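Local coordinates for hydrolase, putative (Plasmodium vivax, PDB 2B30), which is probably a metal-dependent phosphatase of the haloacid dehalogenase superfamily, Cof-like branch, whose physiological substrate is not established, at residues A[51-56]-A[291-296]; A[102-107]-A[233-238]; A[150-155]-A[183-188]. All blocks are in the same frame, centred on the assembly; numbering follows the deposited sequence.

Contact 1. Residues A[51-56]-A[291-296]; sequences IDAIKE and YLLKKV
Leu293 and Ala53 meet by apolar packing alone, one leucine branch against a methyl. Leu293 sends CD1 across the gap to the methyl of Ala53, with Leu293 CD1 to Ala53 CB at 3.7 Å. The same leucine methyl rides along the backbone of the helix opposite: CD1 of Leu293 lies 3.8 Å from the carbonyl O of Ala53 and 4.2 Å from the backbone N of Ile54. CG of Leu293 stands anti to its own carbonyl carbon (chi1 -59°), and it is the CD1 branch that then reaches the other helix. Because Ala53 contributes no more than a CB, the two backbones can come close, and CA of Ala53 and CA of Leu293 are 6.4 Å apart. Ile54 directs its CB away and meets Leu293 through its backbone, while its side chain packs on Met87 of helix 81-87.

Both helices lie on one face of the Rossmann-like sheet of the haloacid dehalogenase core and run in roughly the same direction. Helix 48-60 is the connection between the adjacent parallel strands 29-33 and 63-67. Helix 288-297 follows the last strand of the sheet and settles on strand 243-247, where Leu292 touches Leu244 and Val246, and Val296 touches Leu244.

No hydrogen bond crosses between the two segments. Each helix satisfies its own backbone: Lys55 N donates to Ile51 O at 2.8 Å, and Val296 N to Leu292 O at 3.0 Å. Lys55 NZ bonds to the carbonyl O of Lys86, and Lys295 NZ is in a long, weak ion pair with Glu19. The calcium ion is about 14 Å from the side chain of Ile54.

Contact 2. Residues A[102-107]-A[233-238]; sequences VYDQIG and LKHYNI
Tyr236 turns its ring toward the tip of the facing turn with CG anti to the carbonyl carbon (chi1 -68°), while Asp104 places CG between its own backbone N and carbonyl carbon (chi1 72°), which brings its carboxylate up to His235. The turn is type I, from Asp104 to Gly107, and it joins the antiparallel strands 101-103 and 109-112 into a beta hairpin at the margin of the core sheet. Gly107 closes it through its N, bonded to Asp104 O, at backbone angles that suit glycine.

Opposite, helix 225-235 ends in a Schellman motif, with Asn237 as the C-prime residue in a left-handed conformation: Ile238 N reaches back to Leu233 O at 2.9 Å, and the Asn237 N to Lys234 O bond is weak. Tyr236, the first residue to leave helical angles, thus sits where the helix breaks off and faces the hairpin.

One hydrogen bond joins the two segments. The backbone N of Gln105 donates to the hydroxyl OH of Tyr236 over 2.9 Å, at an N-H...O angle of 157°, with the donor near the plane of the ring at its edge. Around this bond the hydroxyl also meets aliphatic carbon, CB of Asp104 lying 3.5 Å from Tyr236 OH. Asp104 OD1 is engaged within the hairpin, accepting from the backbone N of Tyr108 and weakly from Ile106 N, and OD2 approaches the imidazole obliquely, 3.3 Å from His235 NE2. Beyond the two segments, Gln105 and Tyr236 both rest on Met63 of strand 63-67, and His235 touches Leu110. The two aromatic neighbours also pack on each other: His235 CD2 lies 3.7 Å above the plane of the Tyr236 ring, offset toward its rim.

Contact 3. Residues A[150-155]-A[183-188]; sequences NKYADF and MIVLDP
Tyr152 and Phe155 begin and end a type I beta turn that leads into helix 155-160, and across from it the chain leaves strand 181-184 in extended form, with CA of Tyr152 7.9 Å from CA of Val185. Asn150 bends the approach to this turn through an Asx turn, its OD1 accepting from the backbone N of Tyr152, although the modelled length of that bond is doubtful. Both segments belong to the mixed alpha/beta cap domain, consistent with the cap of subfamily IIB Cof-like hydrolases; the turn lies between strand 143-147 and helix 155-160, and the partner lies at the end of central strand 181-184.

Val185 is the hub, each of its two methyls lying over the face of a different ring. CG1, anti to the backbone N (chi1 172°), sits over one face of Tyr152 in a CH-pi contact, 3.6 Å from the ring centroid and 20° off its normal. It leans to the CD2 and CE2 side, with Val185 CG1 to Tyr152 CD2 at 3.5 Å, and also touches CE1 and CZ of Phe155. CG2, the branch beside the backbone N, lies over a face of Phe155 in the same manner, 3.9 Å from that centroid and 16° off the normal. The Phe155 and Val185 side chains approach from opposite directions.

Val185 also continues the strand pairing with Gln135 through its backbone, and Ile137 of strand 136-140 touches Phe155, Met183 and Val185, bringing the neighbouring strand into the same apolar cluster. Met183 is about 9 Å from Asp35, a calcium ligand, measured between side chains. Its chain bends at chi2 and crosses Phe155 at about a right angle, leaving the terminal methyl CE of Met183 4.1 Å from CE2 of Phe155.

Overall arrangement
From the N terminus, the chain first passes 51-56, the opening half of contact 1, then 102-107 of contact 2. It next enters the cap, where 150-155 and 183-188 meet as contact 3, the shortest loop. Returning to the core, it closes contact 2 at 233-238 and finally contact 1 at 291-296, so the three loops lie one within another without crossing. Contact 1 joins two helices on one face of the core sheet, contact 2 ties its edge hairpin to a helix end, and contact 3 holds a turn on the cap sheet. Contact 3 lies across the chain's centre from both others, with centres about 34 Å from contact 1 and 33 Å from contact 2.

Contact 1. Residues A[51-56]-A[291-296]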
ATOM      1  N   ILE A  51      15.438   3.059  25.413  1.00 43.70           N
ATOM      2  CA  ILE A  51      14.570   3.838  26.302  1.00 43.92           C
ATOM      3  C   ILE A  51      15.050   5.287  26.417  1.00 45.67           C
ATOM      4  O   ILE A  51      14.243   6.210  26.334  1.00 48.36           O
ATOM      5  CB  ILE A  51      14.426   3.175  27.696  1.00 43.31           C
ATOM      6  CG1 ILE A  51      13.337   2.105  27.681  1.00 43.40           C
ATOM      7  CG2 ILE A  51      14.030   4.175  28.755  1.00 46.33           C
ATOM      8  CD1 ILE A  51      13.668   0.891  26.876  1.00 44.33           C
ATOM      9  N   ASP A  52      16.351   5.493  26.583  1.00 47.21           N
ATOM     10  CA  ASP A  52      16.908   6.856  26.622  1.00 48.26           C
ATOM     11  C   ASP A  52      16.735   7.560  25.287  1.00 45.16           C
ATOM     12  O   ASP A  52      16.489   8.759  25.237  1.00 41.69           O
ATOM     13  CB  ASP A  52      18.403   6.835  26.979  1.00 50.55           C
ATOM     14  CG  ASP A  52      18.658   6.369  28.395  1.00 55.11           C
ATOM     15  OD1 ASP A  52      18.080   6.961  29.337  1.00 60.97           O
ATOM     16  OD2 ASP A  52      19.441   5.409  28.565  1.00 63.02           O
ATOM     17  N   ALA A  53      16.893   6.801  24.206  1.00 45.60           N
ATOM     18  CA  ALA A  53      16.776   7.351  22.856  1.00 44.88           C
ATOM     19  C   ALA A  53      15.388   7.928  22.659  1.00 44.97           C
ATOM     20  O   ALA A  53      15.235   9.069  22.220  1.00 44.84           O
ATOM     21  CB  ALA A  53      17.051   6.277  21.816  1.00 45.14           C
ATOM     22  N   ILE A  54      14.380   7.133  23.007  1.00 43.33           N
ATOM     23  CA  ILE A  54      13.012   7.581  22.933  1.00 43.43           C
ATOM     24  C   ILE A  54      12.801   8.744  23.909  1.00 46.41           C
ATOM     25  O   ILE A  54      12.202   9.764  23.545  1.00 46.40           O
ATOM     26  CB  ILE A  54      12.041   6.430  23.206  1.00 43.47           C
ATOM     27  CG1 ILE A  54      12.125   5.412  22.060  1.00 40.62           C
ATOM     28  CG2 ILE A  54      10.607   6.962  23.350  1.00 43.48           C
ATOM     29  CD1 ILE A  54      11.474   4.084  22.364  1.00 40.07           C
ATOM     30  N   LYS A  55      13.320   8.600  25.131  1.00 47.78           N
ATOM     31  CA  LYS A  55      13.239   9.663  26.140  1.00 47.78           C
ATOM     32  C   LYS A  55      13.707  10.978  25.561  1.00 47.63           C
ATOM     33  O   LYS A  55      13.014  11.981  25.668  1.00 51.28           O
ATOM     34  CB  LYS A  55      14.083   9.317  27.367  1.00 48.66           C
ATOM     35  CG  LYS A  55      13.953  10.280  28.539  1.00 49.30           C
ATOM     36  CD  LYS A  55      14.787   9.804  29.731  1.00 49.01           C
ATOM     37  CE  LYS A  55      14.787  10.810  30.888  1.00 50.07           C
ATOM     38  NZ  LYS A  55      13.606  10.682  31.802  1.00 48.90           N
ATOM     39  N   GLU A  56      14.868  10.966  24.921  1.00 47.65           N
ATOM     40  CA  GLU A  56      15.445  12.190  24.385  1.00 49.26           C
ATOM     41  C   GLU A  56      14.657  12.696  23.174  1.00 47.36           C
ATOM     42  O   GLU A  56      14.466  13.906  23.021  1.00 46.13           O
ATOM     43  CB  GLU A  56      16.915  11.975  24.022  1.00 50.63           C
ATOM     44  CG  GLU A  56      17.695  13.271  23.773  1.00 53.46           C
ATOM     45  CD  GLU A  56      19.176  13.037  23.504  1.00 54.60           C
ATOM     46  OE1 GLU A  56      19.645  11.889  23.660  1.00 56.41           O
ATOM     47  OE2 GLU A  56      19.876  14.007  23.135  1.00 60.07           O
ATOM     48  N   TYR A 291      21.124   3.697  18.168  1.00 41.02           N
ATOM     49  CA  TYR A 291      22.122   4.043  17.148  1.00 40.98           C
ATOM     50  C   TYR A 291      21.585   4.982  16.070  1.00 40.30           C
ATOM     51  O   TYR A 291      22.233   5.966  15.722  1.00 40.95           O
ATOM     52  CB  TYR A 291      22.659   2.770  16.487  1.00 42.49           C
ATOM     53  CG  TYR A 291      23.602   3.016  15.322  1.00 44.00           C
ATOM     54  CD1 TYR A 291      24.953   3.279  15.541  1.00 42.80           C
ATOM     55  CD2 TYR A 291      23.146   2.970  14.005  1.00 44.27           C
ATOM     56  CE1 TYR A 291      25.821   3.503  14.483  1.00 42.82           C
ATOM     57  CE2 TYR A 291      24.011   3.184  12.939  1.00 44.60           C
ATOM     58  CZ  TYR A 291      25.347   3.458  13.186  1.00 44.65           C
ATOM     59  OH  TYR A 291      26.217   3.686  12.144  1.00 43.31           O
ATOM     60  N   LEU A 292      20.406   4.669  15.544  1.00 38.12           N
ATOM     61  CA  LEU A 292      19.812   5.463  14.476  1.00 36.52           C
ATOM     62  C   LEU A 292      19.326   6.816  14.988  1.00 36.71           C
ATOM     63  O   LEU A 292      19.585   7.839  14.362  1.00 37.84           O
ATOM     64  CB  LEU A 292      18.672   4.685  13.816  1.00 36.43           C
ATOM     65  CG  LEU A 292      17.868   5.307  12.672  1.00 36.71           C
ATOM     66  CD1 LEU A 292      18.752   5.941  11.622  1.00 38.72           C
ATOM     67  CD2 LEU A 292      16.986   4.242  12.041  1.00 37.03           C
ATOM     68  N   LEU A 293      18.643   6.835  16.128  1.00 36.60           N
ATOM     69  CA  LEU A 293      18.113   8.096  16.666  1.00 38.04           C
ATOM     70  C   LEU A 293      19.235   9.093  16.991  1.00 39.50           C
ATOM     71  O   LEU A 293      19.068  10.303  16.789  1.00 39.28           O
ATOM     72  CB  LEU A 293      17.240   7.862  17.909  1.00 38.29           C
ATOM     73  CG  LEU A 293      16.000   6.962  17.803  1.00 39.23           C
ATOM     74  CD1 LEU A 293      15.004   7.306  18.905  1.00 39.18           C
ATOM     75  CD2 LEU A 293      15.327   7.060  16.441  1.00 39.07           C
ATOM     76  N   LYS A 294      20.371   8.586  17.479  1.00 39.20           N
ATOM     77  CA  LYS A 294      21.538   9.429  17.746  1.00 39.16           C
ATOM     78  C   LYS A 294      22.002  10.132  16.462  1.00 38.08           C
ATOM     79  O   LYS A 294      22.298  11.331  16.469  1.00 37.47           O
ATOM     80  CB  LYS A 294      22.681   8.608  18.367  1.00 38.32           C
ATOM     81  N   LYS A 295      22.033   9.396  15.358  1.00 37.00           N
ATOM     82  CA  LYS A 295      22.437   9.982  14.075  1.00 39.97           C
ATOM     83  C   LYS A 295      21.387  10.951  13.520  1.00 41.51           C
ATOM     84  O   LYS A 295      21.725  11.909  12.814  1.00 39.93           O
ATOM     85  CB  LYS A 295      22.786   8.889  13.055  1.00 40.02           C
ATOM     86  CG  LYS A 295      23.957   8.005  13.510  1.00 40.35           C
ATOM     87  CD  LYS A 295      24.970   7.748  12.401  1.00 44.46           C
ATOM     88  CE  LYS A 295      26.291   7.178  12.935  1.00 45.74           C
ATOM     89  NZ  LYS A 295      27.140   8.185  13.658  1.00 45.15           N
ATOM     90  N   VAL A 296      20.118  10.710  13.855  1.00 44.11           N
ATOM     91  CA  VAL A 296      19.047  11.642  13.507  1.00 45.38           C
ATOM     92  C   VAL A 296      19.138  12.905  14.355  1.00 44.71           C
ATOM     93  O   VAL A 296      18.935  14.003  13.832  1.00 43.62           O
ATOM     94  CB  VAL A 296      17.640  11.011  13.654  1.00 46.48           C
ATOM     95  CG1 VAL A 296      16.541  12.054  13.424  1.00 46.31           C
ATOM     96  CG2 VAL A 296      17.469   9.866  12.670  1.00 47.08           C
TER

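Contact 2. Residues A[102-107]-A[233-238]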
ATOM      1  N   VAL A 102      -5.426   2.397  15.365  1.00 35.45           N
ATOM      2  CA  VAL A 102      -4.569   3.587  15.368  1.00 35.53           C
ATOM      3  C   VAL A 102      -5.041   4.605  16.405  1.00 34.48           C
ATOM      4  O   VAL A 102      -6.222   4.952  16.435  1.00 36.19           O
ATOM      5  CB  VAL A 102      -4.560   4.267  13.985  1.00 35.24           C
ATOM      6  CG1 VAL A 102      -3.623   5.464  13.986  1.00 37.20           C
ATOM      7  CG2 VAL A 102      -4.165   3.281  12.906  1.00 34.34           C
ATOM      8  N   TYR A 103      -4.118   5.075  17.242  1.00 32.40           N
ATOM      9  CA  TYR A 103      -4.415   6.095  18.247  1.00 32.98           C
ATOM     10  C   TYR A 103      -3.645   7.371  17.962  1.00 32.56           C
ATOM     11  O   TYR A 103      -2.462   7.320  17.598  1.00 32.26           O
ATOM     12  CB  TYR A 103      -4.041   5.607  19.639  1.00 33.28           C
ATOM     13  CG  TYR A 103      -4.832   4.409  20.089  1.00 35.03           C
ATOM     14  CD1 TYR A 103      -6.191   4.501  20.341  1.00 37.29           C
ATOM     15  CD2 TYR A 103      -4.218   3.182  20.274  1.00 39.10           C
ATOM     16  CE1 TYR A 103      -6.917   3.392  20.755  1.00 37.64           C
ATOM     17  CE2 TYR A 103      -4.937   2.070  20.691  1.00 38.82           C
ATOM     18  CZ  TYR A 103      -6.274   2.185  20.929  1.00 35.72           C
ATOM     19  OH  TYR A 103      -6.967   1.087  21.329  1.00 37.73           O
ATOM     20  N   ASP A 104      -4.303   8.518  18.121  1.00 31.40           N
ATOM     21  CA  ASP A 104      -3.582   9.792  18.022  1.00 32.74           C
ATOM     22  C   ASP A 104      -2.878  10.064  19.350  1.00 33.91           C
ATOM     23  O   ASP A 104      -3.018   9.285  20.301  1.00 32.91           O
ATOM     24  CB  ASP A 104      -4.476  10.966  17.543  1.00 31.64           C
ATOM     25  CG  ASP A 104      -5.501  11.446  18.582  1.00 30.66           C
ATOM     26  OD1 ASP A 104      -5.642  10.902  19.698  1.00 30.78           O
ATOM     27  OD2 ASP A 104      -6.201  12.409  18.245  1.00 28.03           O
ATOM     28  N   GLN A 105      -2.112  11.149  19.403  1.00 34.97           N
ATOM     29  CA  GLN A 105      -1.304  11.471  20.581  1.00 37.45           C
ATOM     30  C   GLN A 105      -2.134  11.555  21.879  1.00 38.91           C
ATOM     31  O   GLN A 105      -1.647  11.229  22.963  1.00 39.91           O
ATOM     32  CB  GLN A 105      -0.580  12.789  20.330  1.00 37.83           C
ATOM     33  CG  GLN A 105       0.412  13.199  21.378  1.00 36.16           C
ATOM     34  CD  GLN A 105       1.379  14.196  20.818  1.00 35.95           C
ATOM     35  OE1 GLN A 105       0.977  15.172  20.182  1.00 37.89           O
ATOM     36  NE2 GLN A 105       2.666  13.951  21.020  1.00 35.63           N
ATOM     37  N   ILE A 106      -3.388  11.977  21.749  1.00 38.28           N
ATOM     38  CA  ILE A 106      -4.290  12.159  22.884  1.00 39.32           C
ATOM     39  C   ILE A 106      -5.052  10.868  23.256  1.00 39.33           C
ATOM     40  O   ILE A 106      -5.658  10.792  24.330  1.00 40.74           O
ATOM     41  CB  ILE A 106      -5.299  13.301  22.563  1.00 39.92           C
ATOM     42  CG1 ILE A 106      -4.548  14.601  22.250  1.00 42.03           C
ATOM     43  CG2 ILE A 106      -6.233  13.535  23.694  1.00 42.21           C
ATOM     44  CD1 ILE A 106      -3.517  15.008  23.296  1.00 42.67           C
ATOM     45  N   GLY A 107      -5.022   9.860  22.383  1.00 36.70           N
ATOM     46  CA  GLY A 107      -5.733   8.606  22.628  1.00 34.79           C
ATOM     47  C   GLY A 107      -7.068   8.454  21.912  1.00 34.35           C
ATOM     48  O   GLY A 107      -7.859   7.601  22.285  1.00 32.65           O
ATOM     49  N   LEU A 233      -0.275  10.639   9.425  1.00 33.70           N
ATOM     50  CA  LEU A 233       0.249  11.652   8.509  1.00 34.44           C
ATOM     51  C   LEU A 233      -0.822  12.693   8.179  1.00 33.86           C
ATOM     52  O   LEU A 233      -0.546  13.891   8.181  1.00 30.66           O
ATOM     53  CB  LEU A 233       0.768  11.004   7.222  1.00 33.91           C
ATOM     54  CG  LEU A 233       1.784   9.870   7.384  1.00 34.37           C
ATOM     55  CD1 LEU A 233       2.335   9.483   6.031  1.00 34.87           C
ATOM     56  CD2 LEU A 233       2.907  10.233   8.341  1.00 33.94           C
ATOM     57  N   LYS A 234      -2.034  12.218   7.899  1.00 35.03           N
ATOM     58  CA  LYS A 234      -3.156  13.087   7.561  1.00 37.73           C
ATOM     59  C   LYS A 234      -3.610  13.892   8.772  1.00 37.29           C
ATOM     60  O   LYS A 234      -3.840  15.097   8.666  1.00 36.22           O
ATOM     61  CB  LYS A 234      -4.325  12.272   6.995  1.00 38.91           C
ATOM     62  CG  LYS A 234      -4.106  11.812   5.558  1.00 43.89           C
ATOM     63  CD  LYS A 234      -4.491  12.896   4.554  1.00 49.72           C
ATOM     64  CE  LYS A 234      -5.990  12.868   4.262  1.00 54.25           C
ATOM     65  NZ  LYS A 234      -6.463  14.037   3.465  1.00 54.32           N
ATOM     66  N   HIS A 235      -3.723  13.223   9.918  1.00 37.07           N
ATOM     67  CA  HIS A 235      -4.206  13.866  11.140  1.00 37.65           C
ATOM     68  C   HIS A 235      -3.298  15.031  11.567  1.00 36.46           C
ATOM     69  O   HIS A 235      -3.790  16.058  12.042  1.00 35.94           O
ATOM     70  CB  HIS A 235      -4.341  12.838  12.272  1.00 38.14           C
ATOM     71  CG  HIS A 235      -5.130  13.325  13.452  1.00 40.67           C
ATOM     72  ND1 HIS A 235      -6.496  13.500  13.414  1.00 44.39           N
ATOM     73  CD2 HIS A 235      -4.744  13.652  14.709  1.00 41.84           C
ATOM     74  CE1 HIS A 235      -6.916  13.930  14.592  1.00 45.44           C
ATOM     75  NE2 HIS A 235      -5.872  14.030  15.395  1.00 43.74           N
ATOM     76  N   TYR A 236      -1.989  14.867  11.381  1.00 32.83           N
ATOM     77  CA  TYR A 236      -1.016  15.851  11.817  1.00 32.03           C
ATOM     78  C   TYR A 236      -0.327  16.535  10.648  1.00 30.73           C
ATOM     79  O   TYR A 236       0.673  17.200  10.833  1.00 27.13           O
ATOM     80  CB  TYR A 236       0.040  15.181  12.702  1.00 31.86           C
ATOM     81  CG  TYR A 236      -0.498  14.713  14.018  1.00 31.64           C
ATOM     82  CD1 TYR A 236      -0.839  15.630  15.010  1.00 32.24           C
ATOM     83  CD2 TYR A 236      -0.666  13.361  14.287  1.00 30.37           C
ATOM     84  CE1 TYR A 236      -1.336  15.209  16.234  1.00 29.05           C
ATOM     85  CE2 TYR A 236      -1.163  12.930  15.518  1.00 29.58           C
ATOM     86  CZ  TYR A 236      -1.491  13.860  16.477  1.00 29.00           C
ATOM     87  OH  TYR A 236      -1.987  13.449  17.679  1.00 33.94           O
ATOM     88  N   ASN A 237      -0.841  16.347   9.442  1.00 33.43           N
ATOM     89  CA  ASN A 237      -0.254  16.961   8.244  1.00 35.90           C
ATOM     90  C   ASN A 237       1.289  16.813   8.112  1.00 35.43           C
ATOM     91  O   ASN A 237       1.997  17.740   7.728  1.00 34.57           O
ATOM     92  CB  ASN A 237      -0.665  18.434   8.198  1.00 37.46           C
ATOM     93  CG  ASN A 237      -0.357  19.083   6.867  1.00 40.70           C
ATOM     94  OD1 ASN A 237      -0.572  18.489   5.801  1.00 39.62           O
ATOM     95  ND2 ASN A 237       0.170  20.309   6.919  1.00 42.58           N
ATOM     96  N   ILE A 238       1.794  15.636   8.438  1.00 36.34           N
ATOM     97  CA  ILE A 238       3.217  15.332   8.332  1.00 35.61           C
ATOM     98  C   ILE A 238       3.472  14.717   6.969  1.00 35.34           C
ATOM     99  O   ILE A 238       2.802  13.767   6.592  1.00 37.13           O
ATOM    100  CB  ILE A 238       3.618  14.341   9.425  1.00 35.88           C
ATOM    101  CG1 ILE A 238       3.475  15.023  10.785  1.00 38.36           C
ATOM    102  CG2 ILE A 238       5.032  13.824   9.214  1.00 38.27           C
ATOM    103  CD1 ILE A 238       3.848  14.137  11.967  1.00 40.58           C
TER

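Contact 3. Residues A[150-155]-A[183-188]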
ATOM      1  N   ASN A 150      -5.961 -24.837  24.837  1.00 53.78           N
ATOM      2  CA  ASN A 150      -4.779 -24.256  24.198  1.00 52.79           C
ATOM      3  C   ASN A 150      -3.544 -24.468  25.060  1.00 54.61           C
ATOM      4  O   ASN A 150      -3.494 -24.028  26.210  1.00 55.57           O
ATOM      5  CB  ASN A 150      -4.991 -22.763  23.918  1.00 52.56           C
ATOM      6  CG  ASN A 150      -3.927 -22.175  22.993  1.00 50.12           C
ATOM      7  OD1 ASN A 150      -2.742 -22.341  23.228  1.00 48.97           O
ATOM      8  ND2 ASN A 150      -4.356 -21.474  21.947  1.00 44.92           N
ATOM      9  N   LYS A 151      -2.546 -25.138  24.497  1.00 57.69           N
ATOM     10  CA  LYS A 151      -1.287 -25.394  25.199  1.00 59.53           C
ATOM     11  C   LYS A 151      -0.434 -24.137  25.322  1.00 61.97           C
ATOM     12  O   LYS A 151       0.437 -24.060  26.185  1.00 63.20           O
ATOM     13  N   TYR A 152      -0.703 -23.151  24.466  1.00 64.22           N
ATOM     14  CA  TYR A 152       0.080 -21.915  24.391  1.00 65.18           C
ATOM     15  C   TYR A 152      -0.564 -20.732  25.142  1.00 65.17           C
ATOM     16  O   TYR A 152      -0.456 -19.586  24.707  1.00 64.73           O
ATOM     17  CB  TYR A 152       0.287 -21.534  22.913  1.00 66.58           C
ATOM     18  CG  TYR A 152       1.120 -22.513  22.103  1.00 68.92           C
ATOM     19  CD1 TYR A 152       2.418 -22.851  22.500  1.00 70.99           C
ATOM     20  CD2 TYR A 152       0.631 -23.074  20.920  1.00 69.36           C
ATOM     21  CE1 TYR A 152       3.198 -23.741  21.752  1.00 70.02           C
ATOM     22  CE2 TYR A 152       1.410 -23.966  20.165  1.00 68.57           C
ATOM     23  CZ  TYR A 152       2.690 -24.291  20.590  1.00 68.17           C
ATOM     24  OH  TYR A 152       3.471 -25.158  19.860  1.00 69.71           O
ATOM     25  N   ALA A 153      -1.218 -20.999  26.272  1.00 64.47           N
ATOM     26  CA  ALA A 153      -1.892 -19.933  27.042  1.00 62.90           C
ATOM     27  C   ALA A 153      -0.920 -18.936  27.729  1.00 61.02           C
ATOM     28  O   ALA A 153      -1.233 -17.743  27.862  1.00 60.95           O
ATOM     29  CB  ALA A 153      -2.849 -20.554  28.072  1.00 63.27           C
ATOM     30  N   ASP A 154       0.249 -19.423  28.151  1.00 57.82           N
ATOM     31  CA  ASP A 154       1.281 -18.581  28.766  1.00 55.67           C
ATOM     32  C   ASP A 154       2.200 -17.928  27.714  1.00 55.50           C
ATOM     33  O   ASP A 154       3.225 -17.333  28.072  1.00 56.78           O
ATOM     34  CB  ASP A 154       2.122 -19.409  29.750  1.00 53.20           C
ATOM     35  N   PHE A 155       1.806 -18.011  26.436  1.00 53.48           N
ATOM     36  CA  PHE A 155       2.702 -17.777  25.279  1.00 51.19           C
ATOM     37  C   PHE A 155       3.126 -16.323  25.103  1.00 50.20           C
ATOM     38  O   PHE A 155       4.300 -16.028  24.990  1.00 49.83           O
ATOM     39  CB  PHE A 155       2.017 -18.295  24.008  1.00 50.21           C
ATOM     40  CG  PHE A 155       2.832 -18.153  22.756  1.00 51.25           C
ATOM     41  CD1 PHE A 155       3.672 -19.170  22.337  1.00 53.85           C
ATOM     42  CD2 PHE A 155       2.726 -17.026  21.967  1.00 51.71           C
ATOM     43  CE1 PHE A 155       4.414 -19.043  21.162  1.00 50.75           C
ATOM     44  CE2 PHE A 155       3.469 -16.903  20.798  1.00 50.87           C
ATOM     45  CZ  PHE A 155       4.306 -17.915  20.400  1.00 47.34           C
ATOM     46  N   MET A 183      -3.685 -14.564  15.669  1.00 45.07           N
ATOM     47  CA  MET A 183      -2.300 -15.007  15.554  1.00 47.48           C
ATOM     48  C   MET A 183      -2.252 -16.503  15.766  1.00 47.56           C
ATOM     49  O   MET A 183      -2.331 -16.975  16.899  1.00 50.52           O
ATOM     50  CB  MET A 183      -1.399 -14.328  16.576  1.00 48.78           C
ATOM     51  CG  MET A 183       0.076 -14.599  16.334  1.00 49.46           C
ATOM     52  SD  MET A 183       0.989 -14.700  17.870  1.00 52.85           S
ATOM     53  CE  MET A 183       2.647 -15.016  17.251  1.00 54.44           C
ATOM     54  N   ILE A 184      -2.127 -17.251  14.675  1.00 47.83           N
ATOM     55  CA  ILE A 184      -2.056 -18.707  14.752  1.00 48.09           C
ATOM     56  C   ILE A 184      -0.617 -19.104  15.103  1.00 48.20           C
ATOM     57  O   ILE A 184       0.301 -18.924  14.300  1.00 48.27           O
ATOM     58  CB  ILE A 184      -2.507 -19.377  13.433  1.00 47.74           C
ATOM     59  CG1 ILE A 184      -3.895 -18.869  13.016  1.00 46.48           C
ATOM     60  CG2 ILE A 184      -2.548 -20.892  13.581  1.00 48.71           C
ATOM     61  CD1 ILE A 184      -4.404 -19.473  11.713  1.00 46.36           C
ATOM     62  N   VAL A 185      -0.433 -19.621  16.316  1.00 47.95           N
ATOM     63  CA  VAL A 185       0.870 -20.103  16.754  1.00 48.75           C
ATOM     64  C   VAL A 185       1.146 -21.443  16.080  1.00 49.10           C
ATOM     65  O   VAL A 185       0.343 -22.369  16.159  1.00 48.08           O
ATOM     66  CB  VAL A 185       0.940 -20.228  18.288  1.00 48.38           C
ATOM     67  CG1 VAL A 185       2.218 -20.917  18.714  1.00 49.26           C
ATOM     68  CG2 VAL A 185       0.844 -18.850  18.933  1.00 47.94           C
ATOM     69  N   LEU A 186       2.284 -21.524  15.403  1.00 51.94           N
ATOM     70  CA  LEU A 186       2.585 -22.647  14.529  1.00 55.53           C
ATOM     71  C   LEU A 186       3.873 -23.355  14.924  1.00 57.91           C
ATOM     72  O   LEU A 186       4.830 -22.743  15.410  1.00 58.29           O
ATOM     73  CB  LEU A 186       2.643 -22.182  13.065  1.00 54.75           C
ATOM     74  CG  LEU A 186       1.490 -22.580  12.125  1.00 56.67           C
ATOM     75  CD1 LEU A 186       0.146 -22.713  12.816  1.00 55.98           C
ATOM     76  CD2 LEU A 186       1.382 -21.602  10.950  1.00 57.88           C
ATOM     77  N   ASP A 187       3.860 -24.666  14.714  1.00 60.91           N
ATOM     78  CA  ASP A 187       4.987 -25.532  14.989  1.00 62.96           C
ATOM     79  C   ASP A 187       5.945 -25.384  13.811  1.00 63.98           C
ATOM     80  O   ASP A 187       5.541 -25.620  12.667  1.00 64.85           O
ATOM     81  CB  ASP A 187       4.473 -26.971  15.102  1.00 64.53           C
ATOM     82  CG  ASP A 187       5.482 -27.919  15.701  1.00 66.37           C
ATOM     83  OD1 ASP A 187       6.695 -27.736  15.468  1.00 69.80           O
ATOM     84  OD2 ASP A 187       5.047 -28.866  16.392  1.00 65.71           O
ATOM     85  N   PRO A 188       7.212 -24.995  14.069  1.00 64.47           N
ATOM     86  CA  PRO A 188       8.136 -24.699  12.964  1.00 63.80           C
ATOM     87  C   PRO A 188       8.218 -25.788  11.881  1.00 64.32           C
ATOM     88  O   PRO A 188       8.763 -25.540  10.812  1.00 64.00           O
ATOM     89  CB  PRO A 188       9.486 -24.516  13.666  1.00 63.56           C
ATOM     90  CG  PRO A 188       9.296 -25.039  15.053  1.00 64.62           C
ATOM     91  CD  PRO A 188       7.867 -24.813  15.375  1.00 65.24           C
TER